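Local coordinates for Di-haem cytochrome c peroxidase family protein (Burkholderia thailandensis E264, PDB 6NX0) that is a diheme enzyme that carries two covalently bound c-type hemes, forms an unusually stable bis-Fe(IV) state and probably acts as a peroxidase, at residues Asp89-Val94 with Pro314-Phe319; Arg288-Phe293 with Val451-Thr456; Cys304-Asp309 with Phe319-Tyr324; Tyr324-Val329 with Cys364-Thr369. All blocks are in the same frame, centred on the assembly; numbering follows the deposited sequence. Where two conformers were deposited one is given.

Interaction 1. Residues Asp89-Val94 with Pro314-Phe319; sequences DPTAAV and PERSLF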
# COMPACT_ATOMS: atom_id res chain seq x y z
N ASP A 89 -5.76 -11.03 13.79
CA ASP A 89 -4.62 -11.93 13.62
C ASP A 89 -4.57 -12.44 12.19
O ASP A 89 -5.46 -13.20 11.79
CB ASP A 89 -4.73 -13.10 14.60
CG ASP A 89 -3.52 -14.03 14.56
OD1 ASP A 89 -2.64 -13.84 13.70
OD2 ASP A 89 -3.47 -14.94 15.41
N PRO A 90 -3.57 -12.07 11.39
CA PRO A 90 -3.52 -12.56 10.01
C PRO A 90 -3.41 -14.07 9.88
O PRO A 90 -3.79 -14.62 8.84
CB PRO A 90 -2.28 -11.86 9.44
CG PRO A 90 -1.41 -11.65 10.64
CD PRO A 90 -2.37 -11.27 11.72
N THR A 91 -2.88 -14.76 10.89
CA THR A 91 -2.78 -16.21 10.83
C THR A 91 -4.14 -16.89 10.97
O THR A 91 -4.24 -18.09 10.72
CB THR A 91 -1.84 -16.74 11.92
OG1 THR A 91 -2.46 -16.64 13.21
CG2 THR A 91 -0.53 -15.97 11.94
N ALA A 92 -5.18 -16.14 11.34
CA ALA A 92 -6.51 -16.71 11.54
C ALA A 92 -7.37 -16.67 10.28
O ALA A 92 -8.41 -17.33 10.23
CB ALA A 92 -7.23 -15.97 12.67
N ALA A 93 -6.95 -15.93 9.26
CA ALA A 93 -7.67 -15.92 8.00
C ALA A 93 -7.58 -17.29 7.34
O ALA A 93 -6.60 -18.03 7.50
CB ALA A 93 -7.12 -14.85 7.06
N VAL A 94 -8.62 -17.63 6.57
CA VAL A 94 -8.66 -18.87 5.80
C VAL A 94 -9.09 -18.52 4.38
O VAL A 94 -10.23 -18.08 4.16
CB VAL A 94 -9.61 -19.91 6.41
CG1 VAL A 94 -9.61 -21.19 5.58
CG2 VAL A 94 -9.26 -20.23 7.85
N PRO A 314 5.67 -17.46 8.23
CA PRO A 314 5.95 -16.15 7.62
C PRO A 314 4.82 -15.13 7.67
O PRO A 314 5.11 -13.92 7.65
CB PRO A 314 6.28 -16.55 6.17
CG PRO A 314 5.64 -17.90 5.99
CD PRO A 314 5.94 -18.55 7.29
N GLU A 315 3.54 -15.54 7.73
CA GLU A 315 2.49 -14.53 7.71
C GLU A 315 2.40 -13.73 8.99
O GLU A 315 1.64 -12.76 9.03
CB GLU A 315 1.10 -15.11 7.44
CG GLU A 315 1.08 -16.43 6.76
CD GLU A 315 1.30 -17.55 7.75
OE1 GLU A 315 0.51 -17.64 8.71
OE2 GLU A 315 2.29 -18.32 7.58
N ARG A 316 3.12 -14.11 10.04
CA ARG A 316 3.23 -13.22 11.19
C ARG A 316 4.24 -12.10 10.94
O ARG A 316 4.50 -11.31 11.85
CB ARG A 316 3.59 -14.02 12.45
CG ARG A 316 2.44 -14.92 12.97
CD ARG A 316 2.71 -15.49 14.38
NE ARG A 316 1.52 -16.04 15.04
CZ ARG A 316 0.46 -15.33 15.43
NH1 ARG A 316 0.43 -14.02 15.20
NH2 ARG A 316 -0.57 -15.91 16.03
N SER A 317 4.81 -12.01 9.74
CA SER A 317 5.75 -10.94 9.40
C SER A 317 5.26 -10.28 8.12
O SER A 317 5.77 -10.55 7.03
CB SER A 317 7.16 -11.44 9.26
OG SER A 317 7.66 -11.90 10.51
N LEU A 318 4.28 -9.40 8.27
CA LEU A 318 3.79 -8.63 7.13
C LEU A 318 4.36 -7.23 7.09
O LEU A 318 4.15 -6.51 6.11
CB LEU A 318 2.25 -8.59 7.15
CG LEU A 318 1.58 -9.97 7.04
CD1 LEU A 318 0.08 -9.88 7.19
CD2 LEU A 318 1.95 -10.66 5.73
N PHE A 319 5.12 -6.83 8.12
CA PHE A 319 5.83 -5.55 8.15
C PHE A 319 4.87 -4.37 8.12
O PHE A 319 5.19 -3.29 7.62
CB PHE A 319 6.88 -5.51 7.04
CG PHE A 319 7.97 -6.51 7.28
CD1 PHE A 319 9.03 -6.21 8.11
CD2 PHE A 319 7.87 -7.79 6.76
CE1 PHE A 319 10.01 -7.17 8.37
CE2 PHE A 319 8.85 -8.74 7.04
CZ PHE A 319 9.91 -8.42 7.83

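Interaction 2. Residues Arg288-Phe293 with Val451-Thr456; sequences RGLALF and VAFLRT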
# COMPACT_ATOMS: atom_id res chain seq x y z
N ARG A 288 22.45 -7.38 11.65
CA ARG A 288 22.54 -6.09 12.33
C ARG A 288 21.35 -5.22 11.98
O ARG A 288 20.81 -4.51 12.84
CB ARG A 288 23.83 -5.36 11.97
CG ARG A 288 25.07 -5.99 12.54
CD ARG A 288 26.23 -5.03 12.50
NE ARG A 288 26.55 -4.52 11.17
CZ ARG A 288 27.29 -5.17 10.28
NH1 ARG A 288 27.79 -6.38 10.56
NH2 ARG A 288 27.53 -4.63 9.10
N GLY A 289 20.96 -5.21 10.71
CA GLY A 289 19.82 -4.40 10.31
C GLY A 289 18.52 -4.87 10.94
O GLY A 289 17.69 -4.04 11.32
N LEU A 290 18.31 -6.18 11.02
CA LEU A 290 17.14 -6.73 11.70
C LEU A 290 17.11 -6.28 13.15
O LEU A 290 16.07 -5.88 13.67
CB LEU A 290 17.14 -8.25 11.62
CG LEU A 290 16.12 -9.03 12.44
CD1 LEU A 290 14.71 -8.67 12.03
CD2 LEU A 290 16.37 -10.52 12.29
N ALA A 291 18.27 -6.30 13.81
CA ALA A 291 18.29 -5.86 15.20
C ALA A 291 18.00 -4.36 15.32
O ALA A 291 17.30 -3.94 16.25
CB ALA A 291 19.63 -6.21 15.83
N LEU A 292 18.52 -3.54 14.40
CA LEU A 292 18.19 -2.11 14.41
C LEU A 292 16.70 -1.90 14.17
O LEU A 292 16.09 -1.00 14.77
CB LEU A 292 18.99 -1.39 13.33
CG LEU A 292 20.46 -1.22 13.68
CD1 LEU A 292 21.25 -1.01 12.40
CD2 LEU A 292 20.66 -0.02 14.61
N PHE A 293 16.13 -2.69 13.27
CA PHE A 293 14.72 -2.60 12.91
C PHE A 293 13.82 -2.81 14.11
O PHE A 293 12.74 -2.20 14.19
CB PHE A 293 14.43 -3.65 11.83
CG PHE A 293 13.13 -3.47 11.10
CD1 PHE A 293 11.97 -4.06 11.53
CD2 PHE A 293 13.10 -2.71 9.94
CE1 PHE A 293 10.78 -3.87 10.84
CE2 PHE A 293 11.93 -2.52 9.24
CZ PHE A 293 10.77 -3.11 9.67
N VAL A 451 18.90 -0.91 5.29
CA VAL A 451 18.67 -1.20 3.87
C VAL A 451 19.02 -2.65 3.54
O VAL A 451 18.26 -3.34 2.86
CB VAL A 451 19.47 -0.22 2.99
CG1 VAL A 451 19.43 -0.64 1.52
CG2 VAL A 451 18.97 1.19 3.18
N ALA A 452 20.16 -3.13 4.04
CA ALA A 452 20.52 -4.53 3.80
C ALA A 452 19.44 -5.47 4.31
O ALA A 452 19.07 -6.45 3.64
CB ALA A 452 21.86 -4.85 4.47
N PHE A 453 18.87 -5.19 5.48
CA PHE A 453 17.80 -6.04 5.96
C PHE A 453 16.57 -5.95 5.07
O PHE A 453 15.96 -6.97 4.75
CB PHE A 453 17.45 -5.67 7.40
CG PHE A 453 16.22 -6.34 7.87
CD1 PHE A 453 16.17 -7.71 7.99
CD2 PHE A 453 15.08 -5.59 8.15
CE1 PHE A 453 15.00 -8.34 8.38
CE2 PHE A 453 13.91 -6.21 8.55
CZ PHE A 453 13.86 -7.58 8.66
N LEU A 454 16.16 -4.74 4.66
CA LEU A 454 14.96 -4.64 3.83
C LEU A 454 15.12 -5.40 2.52
O LEU A 454 14.13 -5.88 1.96
CB LEU A 454 14.63 -3.18 3.56
CG LEU A 454 14.20 -2.40 4.82
CD1 LEU A 454 13.95 -0.93 4.46
CD2 LEU A 454 12.97 -3.05 5.47
N ARG A 455 16.34 -5.50 2.01
CA ARG A 455 16.55 -6.23 0.77
C ARG A 455 16.32 -7.73 0.93
O ARG A 455 16.09 -8.43 -0.06
CB ARG A 455 17.96 -5.92 0.26
CG ARG A 455 18.16 -4.49 -0.20
CD ARG A 455 19.66 -4.11 -0.31
NE ARG A 455 20.37 -4.98 -1.25
CZ ARG A 455 20.41 -4.80 -2.57
NH1 ARG A 455 19.79 -3.76 -3.12
NH2 ARG A 455 21.07 -5.67 -3.34
N THR A 456 16.34 -8.27 2.16
CA THR A 456 16.01 -9.68 2.37
C THR A 456 14.52 -9.98 2.21
O THR A 456 14.14 -11.16 2.21
CB THR A 456 16.46 -10.18 3.76
OG1 THR A 456 15.57 -9.71 4.80
CG2 THR A 456 17.91 -9.79 4.06

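Interaction 3. Residues Cys304-Asp309 with Phe319-Tyr324; sequences CHTLSD and FTDFGY. With HEC (heme c), chain C.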
# COMPACT_ATOMS: atom_id res chain seq x y z
N CYS A 304 5.66 0.05 14.04
CA CYS A 304 4.63 0.25 13.03
C CYS A 304 4.66 -0.84 11.98
O CYS A 304 3.61 -1.36 11.60
CB CYS A 304 4.81 1.61 12.35
SG CYS A 304 4.70 2.96 13.54
N HIS A 305 5.85 -1.18 11.49
CA HIS A 305 6.06 -2.24 10.50
C HIS A 305 6.32 -3.55 11.25
O HIS A 305 7.46 -4.02 11.37
CB HIS A 305 7.23 -1.91 9.58
CG HIS A 305 7.09 -0.63 8.83
ND1 HIS A 305 6.33 -0.51 7.68
CD2 HIS A 305 7.67 0.58 9.02
CE1 HIS A 305 6.43 0.72 7.22
NE2 HIS A 305 7.23 1.41 8.01
N THR A 306 5.24 -4.16 11.71
CA THR A 306 5.37 -5.21 12.72
C THR A 306 5.85 -6.53 12.12
O THR A 306 5.63 -6.84 10.94
CB THR A 306 4.05 -5.44 13.41
OG1 THR A 306 3.07 -5.76 12.43
CG2 THR A 306 3.61 -4.21 14.17
N LEU A 307 6.52 -7.32 12.95
CA LEU A 307 7.03 -8.61 12.53
C LEU A 307 7.16 -9.51 13.74
O LEU A 307 7.26 -9.06 14.89
CB LEU A 307 8.39 -8.50 11.83
CG LEU A 307 9.65 -8.22 12.66
CD1 LEU A 307 10.89 -8.24 11.78
CD2 LEU A 307 9.59 -6.88 13.41
N SER A 308 7.15 -10.81 13.46
CA SER A 308 7.33 -11.86 14.46
C SER A 308 7.92 -13.06 13.74
O SER A 308 7.20 -13.74 13.00
CB SER A 308 6.01 -12.24 15.11
OG SER A 308 6.22 -13.29 16.04
N ASP A 309 9.21 -13.32 13.94
CA ASP A 309 9.82 -14.54 13.42
C ASP A 309 9.58 -15.69 14.41
O ASP A 309 10.48 -16.14 15.12
CB ASP A 309 11.31 -14.33 13.14
CG ASP A 309 12.01 -13.53 14.22
OD1 ASP A 309 11.31 -13.02 15.11
OD2 ASP A 309 13.26 -13.41 14.16
N PHE A 319 5.12 -6.83 8.12
CA PHE A 319 5.83 -5.55 8.15
C PHE A 319 4.87 -4.37 8.12
O PHE A 319 5.19 -3.29 7.62
CB PHE A 319 6.88 -5.51 7.04
CG PHE A 319 7.97 -6.51 7.28
CD1 PHE A 319 9.03 -6.21 8.11
CD2 PHE A 319 7.87 -7.79 6.76
CE1 PHE A 319 10.01 -7.17 8.37
CE2 PHE A 319 8.85 -8.74 7.04
CZ PHE A 319 9.91 -8.42 7.83
N THR A 320 3.71 -4.59 8.71
CA THR A 320 2.72 -3.57 8.97
C THR A 320 1.67 -4.18 9.88
O THR A 320 1.40 -5.38 9.81
CB THR A 320 2.05 -3.02 7.71
OG1 THR A 320 1.04 -2.09 8.15
CG2 THR A 320 1.43 -4.13 6.87
N ASP A 321 1.10 -3.34 10.73
CA ASP A 321 -0.07 -3.69 11.50
C ASP A 321 -1.36 -3.21 10.84
O ASP A 321 -2.44 -3.39 11.41
CB ASP A 321 0.05 -3.15 12.94
CG ASP A 321 0.11 -1.63 13.02
OD1 ASP A 321 0.11 -0.94 11.97
OD2 ASP A 321 0.19 -1.13 14.18
N PHE A 322 -1.26 -2.66 9.63
CA PHE A 322 -2.38 -2.07 8.89
C PHE A 322 -3.03 -0.91 9.62
O PHE A 322 -4.16 -0.53 9.30
CB PHE A 322 -3.42 -3.13 8.52
CG PHE A 322 -2.81 -4.29 7.76
CD1 PHE A 322 -2.45 -4.15 6.43
CD2 PHE A 322 -2.53 -5.48 8.40
CE1 PHE A 322 -1.85 -5.21 5.73
CE2 PHE A 322 -1.93 -6.53 7.70
CZ PHE A 322 -1.60 -6.38 6.36
N GLY A 323 -2.28 -0.31 10.55
CA GLY A 323 -2.67 0.92 11.19
C GLY A 323 -2.26 2.13 10.39
O GLY A 323 -1.77 2.02 9.26
N TYR A 324 -2.47 3.30 10.99
CA TYR A 324 -2.28 4.59 10.35
C TYR A 324 -1.36 5.47 11.18
O TYR A 324 -1.45 5.50 12.41
CB TYR A 324 -3.64 5.31 10.16
CG TYR A 324 -4.48 4.64 9.10
CD1 TYR A 324 -5.21 3.47 9.37
CD2 TYR A 324 -4.51 5.15 7.80
CE1 TYR A 324 -5.93 2.84 8.37
CE2 TYR A 324 -5.22 4.53 6.82
CZ TYR A 324 -5.94 3.38 7.09
OH TYR A 324 -6.63 2.81 6.04
FE HEC C . 7.93 3.38 7.78
CHA HEC C . 6.52 4.06 4.73
CHB HEC C . 10.68 2.05 6.23
CHC HEC C . 9.61 3.30 10.77
CHD HEC C . 5.07 4.34 9.39
NA HEC C . 8.47 3.05 5.85
C1A HEC C . 7.70 3.38 4.75
C2A HEC C . 8.50 3.08 3.58
C3A HEC C . 9.60 2.43 4.00
C4A HEC C . 9.60 2.41 5.44
CMA HEC C . 10.79 1.99 3.15
CAA HEC C . 8.03 3.24 2.12
CBA HEC C . 7.32 1.99 1.63
CGA HEC C . 6.71 2.09 0.25
O1A HEC C . 5.98 1.12 -0.09
O2A HEC C . 6.69 3.19 -0.37
NB HEC C . 9.75 2.77 8.40
C1B HEC C . 10.73 2.19 7.59
C2B HEC C . 11.88 1.89 8.42
C3B HEC C . 11.63 2.29 9.66
C4B HEC C . 10.27 2.81 9.68
CMB HEC C . 13.14 1.16 7.90
CAB HEC C . 12.57 2.31 10.89
CBB HEC C . 13.82 3.17 10.61
NC HEC C . 7.42 3.68 9.71
C1C HEC C . 8.29 3.66 10.79
C2C HEC C . 7.53 4.03 11.96
C3C HEC C . 6.26 4.22 11.60
C4C HEC C . 6.16 4.04 10.17
CMC HEC C . 8.18 4.05 13.36
CAC HEC C . 5.05 4.38 12.53
CBC HEC C . 5.22 5.68 13.34
ND HEC C . 6.12 4.02 7.16
C1D HEC C . 5.08 4.39 8.02
C2D HEC C . 4.06 5.01 7.24
C3D HEC C . 4.52 5.01 5.83
C4D HEC C . 5.79 4.34 5.84
CMD HEC C . 2.73 5.59 7.72
CAD HEC C . 3.79 5.61 4.62
CBD HEC C . 4.13 7.09 4.55
CGD HEC C . 3.78 7.67 3.21
O1D HEC C . 3.47 6.89 2.28
O2D HEC C . 3.98 8.90 3.04

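Interaction 4. Residues Tyr324-Val329 with Cys364-Thr369; sequences YDAIAV and CAYLRT. With HEC (heme c), chain C.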
# COMPACT_ATOMS: atom_id res chain seq x y z
N TYR A 324 -2.47 3.30 10.99
CA TYR A 324 -2.28 4.59 10.35
C TYR A 324 -1.36 5.47 11.18
O TYR A 324 -1.45 5.50 12.41
CB TYR A 324 -3.64 5.31 10.16
CG TYR A 324 -4.48 4.64 9.10
CD1 TYR A 324 -5.21 3.47 9.37
CD2 TYR A 324 -4.51 5.15 7.80
CE1 TYR A 324 -5.93 2.84 8.37
CE2 TYR A 324 -5.22 4.53 6.82
CZ TYR A 324 -5.94 3.38 7.09
OH TYR A 324 -6.63 2.81 6.04
N ASP A 325 -0.45 6.18 10.51
CA ASP A 325 0.34 7.18 11.20
C ASP A 325 0.72 8.30 10.24
O ASP A 325 0.47 8.24 9.04
CB ASP A 325 1.58 6.55 11.84
CG ASP A 325 1.81 7.06 13.25
OD1 ASP A 325 1.75 8.30 13.47
OD2 ASP A 325 1.97 6.21 14.15
N ALA A 326 1.28 9.36 10.82
CA ALA A 326 1.53 10.62 10.14
C ALA A 326 3.01 10.91 10.26
O ALA A 326 3.46 11.49 11.26
CB ALA A 326 0.68 11.74 10.75
N ILE A 327 3.79 10.52 9.25
CA ILE A 327 5.24 10.75 9.29
C ILE A 327 5.67 11.93 8.42
O ILE A 327 6.86 12.32 8.47
CB ILE A 327 6.05 9.48 8.93
CG1 ILE A 327 5.91 9.08 7.45
CG2 ILE A 327 5.63 8.31 9.83
CD1 ILE A 327 6.91 7.99 7.02
N ALA A 328 4.75 12.52 7.63
CA ALA A 328 4.99 13.80 6.95
C ALA A 328 6.19 13.74 6.00
O ALA A 328 7.11 14.56 6.06
CB ALA A 328 5.16 14.93 7.96
N VAL A 329 6.17 12.79 5.07
CA VAL A 329 7.24 12.78 4.07
C VAL A 329 7.21 14.06 3.23
O VAL A 329 6.17 14.75 3.15
CB VAL A 329 7.19 11.54 3.16
CG1 VAL A 329 7.25 10.27 3.98
CG2 VAL A 329 5.98 11.57 2.25
N CYS A 364 -6.03 14.04 9.68
CA CYS A 364 -5.33 14.60 8.54
C CYS A 364 -3.84 14.35 8.69
O CYS A 364 -3.28 14.47 9.79
CB CYS A 364 -5.64 16.09 8.39
SG CYS A 364 -7.33 16.44 7.75
N ALA A 365 -3.21 13.97 7.59
CA ALA A 365 -1.80 13.58 7.44
C ALA A 365 -1.56 12.12 7.82
O ALA A 365 -0.42 11.64 7.66
CB ALA A 365 -0.83 14.48 8.22
N TYR A 366 -2.57 11.38 8.25
CA TYR A 366 -2.40 9.97 8.51
C TYR A 366 -2.56 9.16 7.23
O TYR A 366 -3.44 9.43 6.41
CB TYR A 366 -3.41 9.47 9.54
CG TYR A 366 -3.08 9.79 10.97
CD1 TYR A 366 -3.08 11.10 11.45
CD2 TYR A 366 -2.80 8.77 11.87
CE1 TYR A 366 -2.76 11.37 12.79
CE2 TYR A 366 -2.51 9.03 13.19
CZ TYR A 366 -2.49 10.33 13.64
OH TYR A 366 -2.19 10.55 14.98
N LEU A 367 -1.73 8.13 7.10
CA LEU A 367 -1.72 7.22 5.96
C LEU A 367 -1.51 5.81 6.48
O LEU A 367 -0.90 5.61 7.53
CB LEU A 367 -0.62 7.61 4.96
CG LEU A 367 -0.81 8.97 4.30
CD1 LEU A 367 0.51 9.40 3.66
CD2 LEU A 367 -1.93 8.87 3.27
N ARG A 368 -2.00 4.82 5.73
CA ARG A 368 -1.88 3.43 6.17
C ARG A 368 -0.42 2.99 6.08
O ARG A 368 0.23 3.16 5.05
CB ARG A 368 -2.76 2.49 5.33
CG ARG A 368 -3.19 1.22 6.11
CD ARG A 368 -3.99 0.20 5.26
NE ARG A 368 -3.07 -0.48 4.35
CZ ARG A 368 -3.24 -0.67 3.06
NH1 ARG A 368 -4.36 -0.31 2.44
NH2 ARG A 368 -2.25 -1.23 2.38
N THR A 369 0.09 2.41 7.17
CA THR A 369 1.47 1.94 7.17
C THR A 369 1.62 0.82 6.15
O THR A 369 0.94 -0.21 6.27
CB THR A 369 1.84 1.46 8.55
OG1 THR A 369 1.72 2.57 9.45
CG2 THR A 369 3.26 0.91 8.54
FE HEC C . 7.93 3.38 7.78
CHA HEC C . 6.52 4.06 4.73
CHB HEC C . 10.68 2.05 6.23
CHC HEC C . 9.61 3.30 10.77
CHD HEC C . 5.07 4.34 9.39
NA HEC C . 8.47 3.05 5.85
C1A HEC C . 7.70 3.38 4.75
C2A HEC C . 8.50 3.08 3.58
C3A HEC C . 9.60 2.43 4.00
C4A HEC C . 9.60 2.41 5.44
CMA HEC C . 10.79 1.99 3.15
CAA HEC C . 8.03 3.24 2.12
CBA HEC C . 7.32 1.99 1.63
CGA HEC C . 6.71 2.09 0.25
O1A HEC C . 5.98 1.12 -0.09
O2A HEC C . 6.69 3.19 -0.37
NB HEC C . 9.75 2.77 8.40
C1B HEC C . 10.73 2.19 7.59
C2B HEC C . 11.88 1.89 8.42
C3B HEC C . 11.63 2.29 9.66
C4B HEC C . 10.27 2.81 9.68
CMB HEC C . 13.14 1.16 7.90
CAB HEC C . 12.57 2.31 10.89
CBB HEC C . 13.82 3.17 10.61
NC HEC C . 7.42 3.68 9.71
C1C HEC C . 8.29 3.66 10.79
C2C HEC C . 7.53 4.03 11.96
C3C HEC C . 6.26 4.22 11.60
C4C HEC C . 6.16 4.04 10.17
CMC HEC C . 8.18 4.05 13.36
CAC HEC C . 5.05 4.38 12.53
CBC HEC C . 5.22 5.68 13.34
ND HEC C . 6.12 4.02 7.16
C1D HEC C . 5.08 4.39 8.02
C2D HEC C . 4.06 5.01 7.24
C3D HEC C . 4.52 5.01 5.83
C4D HEC C . 5.79 4.34 5.84
CMD HEC C . 2.73 5.59 7.72
CAD HEC C . 3.79 5.61 4.62
CBD HEC C . 4.13 7.09 4.55
CGD HEC C . 3.78 7.67 3.21
O1D HEC C . 3.47 6.89 2.28
O2D HEC C . 3.98 8.90 3.04
O HOH W 1 0.80 11.21 15.00
O HOH W 2 1.96 12.24 6.70

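Interaction 1. Residues Asp89-Val94 with Pro314-Phe319
T91 lays its methyl CG2 over one face of the R316 guanidinium, above the centre of the group, in one of the two conformers modelled for this arginine. In that conformer the same methyl also lies 3.3 Å from R316 CG, so it packs against both the flat head and the base of the side chain. R316 reaches that place with a chain extended from CG to NE. At its end, again in this conformer, NH2 donates a weak hydrogen bond to D89 OD2 (3.1 Å, 134° at the hydrogen), which forms part of a salt bridge. The carboxylate and guanidinium planes are tilted 30° from each other. D89 CG, anti to its backbone N (chi1 -176°), carries the carboxylate toward R316. Its other oxygen, OD1, is tied into its own segment: T91 N donates to D89 OD1 across 3.0 Å from above the carboxylate plane, an Asx turn that probably limits rotation of the acid.

Away from the charged pair, P90 CB meets L318 CD1 at 3.8 Å in an apolar contact, the two side chains sliding past each other in opposite directions. P90 CG sits 3.6 Å from E315 O, and the carboxylate oxygen E315 OE1 comes within 3.8 Å of T91 CG2. L318 also packs on Y168, and S317 O accepts from R373, which ties the second loop to further parts of the chain. The arrangement is a loop-to-loop surface contact in which an Asx turn ahead of helix 99-109 meets a short 3-10 turn of the cytochrome c region that carries the second heme.

Interaction 2. Residues Arg288-Phe293 with Val451-Thr456
F453 rests on the backbone and side chain of L290, with L290 CA over one face of its ring, 4.0 Å from the centroid and 15° off the normal, a CH-pi contact. Farther out on the ring, L290 CD1 touches F453 CZ at 3.6 Å. F293 takes up another part of the ring, where F453 CE2 stands over one face of F293, offset toward the rim and 3.8 Å from F293 CG. The centroids of the two rings are 5.2 Å apart and their planes meet at 59°. L454 CD2 adds a contact to F293 CE2 at 3.9 Å.

F453 CG, anti to its own backbone N, comes to 3.8 Å from L290 N. The backbone carbon C of G289 lies 3.8 Å from F453 CB, and this close approach is consistent with the absence of a side chain at G289. The axes of the segments come within 8.0 Å. R288 adds a salt bridge to D449 on the partner helix, L454 continues onto helix 390-399, and F293 packs on C301 and H305 of the second heme site. This is a steep crossing (101° between the N-to-C directions) of helices 284-293 and 444-455, with G289 and F453 at the closest CA approach, consistent with the N- and C-terminal helix pair of the cytochrome c fold.

Interaction 3. Residues Cys304-Asp309 with Phe319-Tyr324
The CXXCH heme-binding motif of the second heme ends in this contact, with C304 and H305 joined to the porphyrin and the loop 319-324 folded back against them. C304 SG forms the thioether to heme CAC (1.8 Å). H305 NE2 coordinates the heme iron, FE, at 2.1 Å. Y397 is the other axial ligand. The other ring nitrogen of H305, ND1, donates to F319 O across 3.0 Å. The acceptor lies in the ring plane, only 2° out of it, whereas the donor is tilted 26° from the carbonyl plane and the angle at the hydrogen is a bent 141°. P370 O offers ND1 a second, weak partner. F319 O is thus a second-shell group that probably helps fix the rotation of the imidazole about its iron bond, and it may make the ring somewhat more electron-donating.

Backbone bonds close the two loops on each other. F319 N donates weakly to T306 O at 2.9 Å, and D321 N reaches C304 O in another weak bond. H305 O, buried between the segments, has no polar partner. The returning loop is shaped by its own side chains: T320 OG1 accepts from F322 N in an ST turn and is also hydrogen-bonded to T369 O, while D321 OD1 takes G323 N in an Asx turn.

On the apolar side, L307 CD1 lies 3.7 Å from F319 CE1, and CB of the same leucine lies over one face of the phenylalanine ring.

Interaction 4. Residues Tyr324-Val329 with Cys364-Thr369
Y324 and R368 form the non-hydrogen-bonded pair of a short antiparallel two-stranded ribbon, and their side chains fit together on one face of it. The arginine stem crosses obliquely over the face of the Y324 ring: CG stands over it in a CH-pi contact, offset toward the rim and 4.0 Å from the centroid, and CB touches Y324 CE2 at 3.5 Å. R368 CG is placed there anti to its backbone N (chi1 -153°), and farther out the chain bends at chi3, leaving the ring and guanidinium planes nearly perpendicular (82°). The polar ends are held by other groups, Y324 OH by G187 O and the R368 guanidinium by G188 O and a propionate of the first heme.

D325 and L367 make the adjacent hydrogen-bonded pair, with D325 N to L367 O at 3.1 Å and L367 N to D325 O at 2.9 Å. Their side chains leave on the face turned to the second heme, where D325 OD2 approaches heme CBC and L367 CD1 a propionate oxygen.

Beyond the ribbon, the small A326 methyl is the bump that fills the angle between A365 and Y366. Its CB lies over one face of the Y366 ring, toward the rim, while the carbonyl Y324 O comes up to the edge of that ring. A water bridges A328 N and A365 O, lying 2.6 Å from A365 O.

In the fold
Interaction 2 is the fully buried contact, built from aromatic and aliphatic side chains of two helices, whereas interaction 1 lies at the surface and adds a salt bridge to modest apolar packing. Interactions 3 and 4 are partly buried and rely more on backbone bonds, and both touch the second heme. F319, shared by interactions 1 and 3, also packs on F293 and F453 of interaction 2, joining the loop to the helix pair. Y324 is common to interactions 3 and 4, where the G323 and T369 backbones also meet. Interaction 4 additionally reaches toward the first heme through R368. Residues 314-329 thread in turn through interactions 1, 3 and 4.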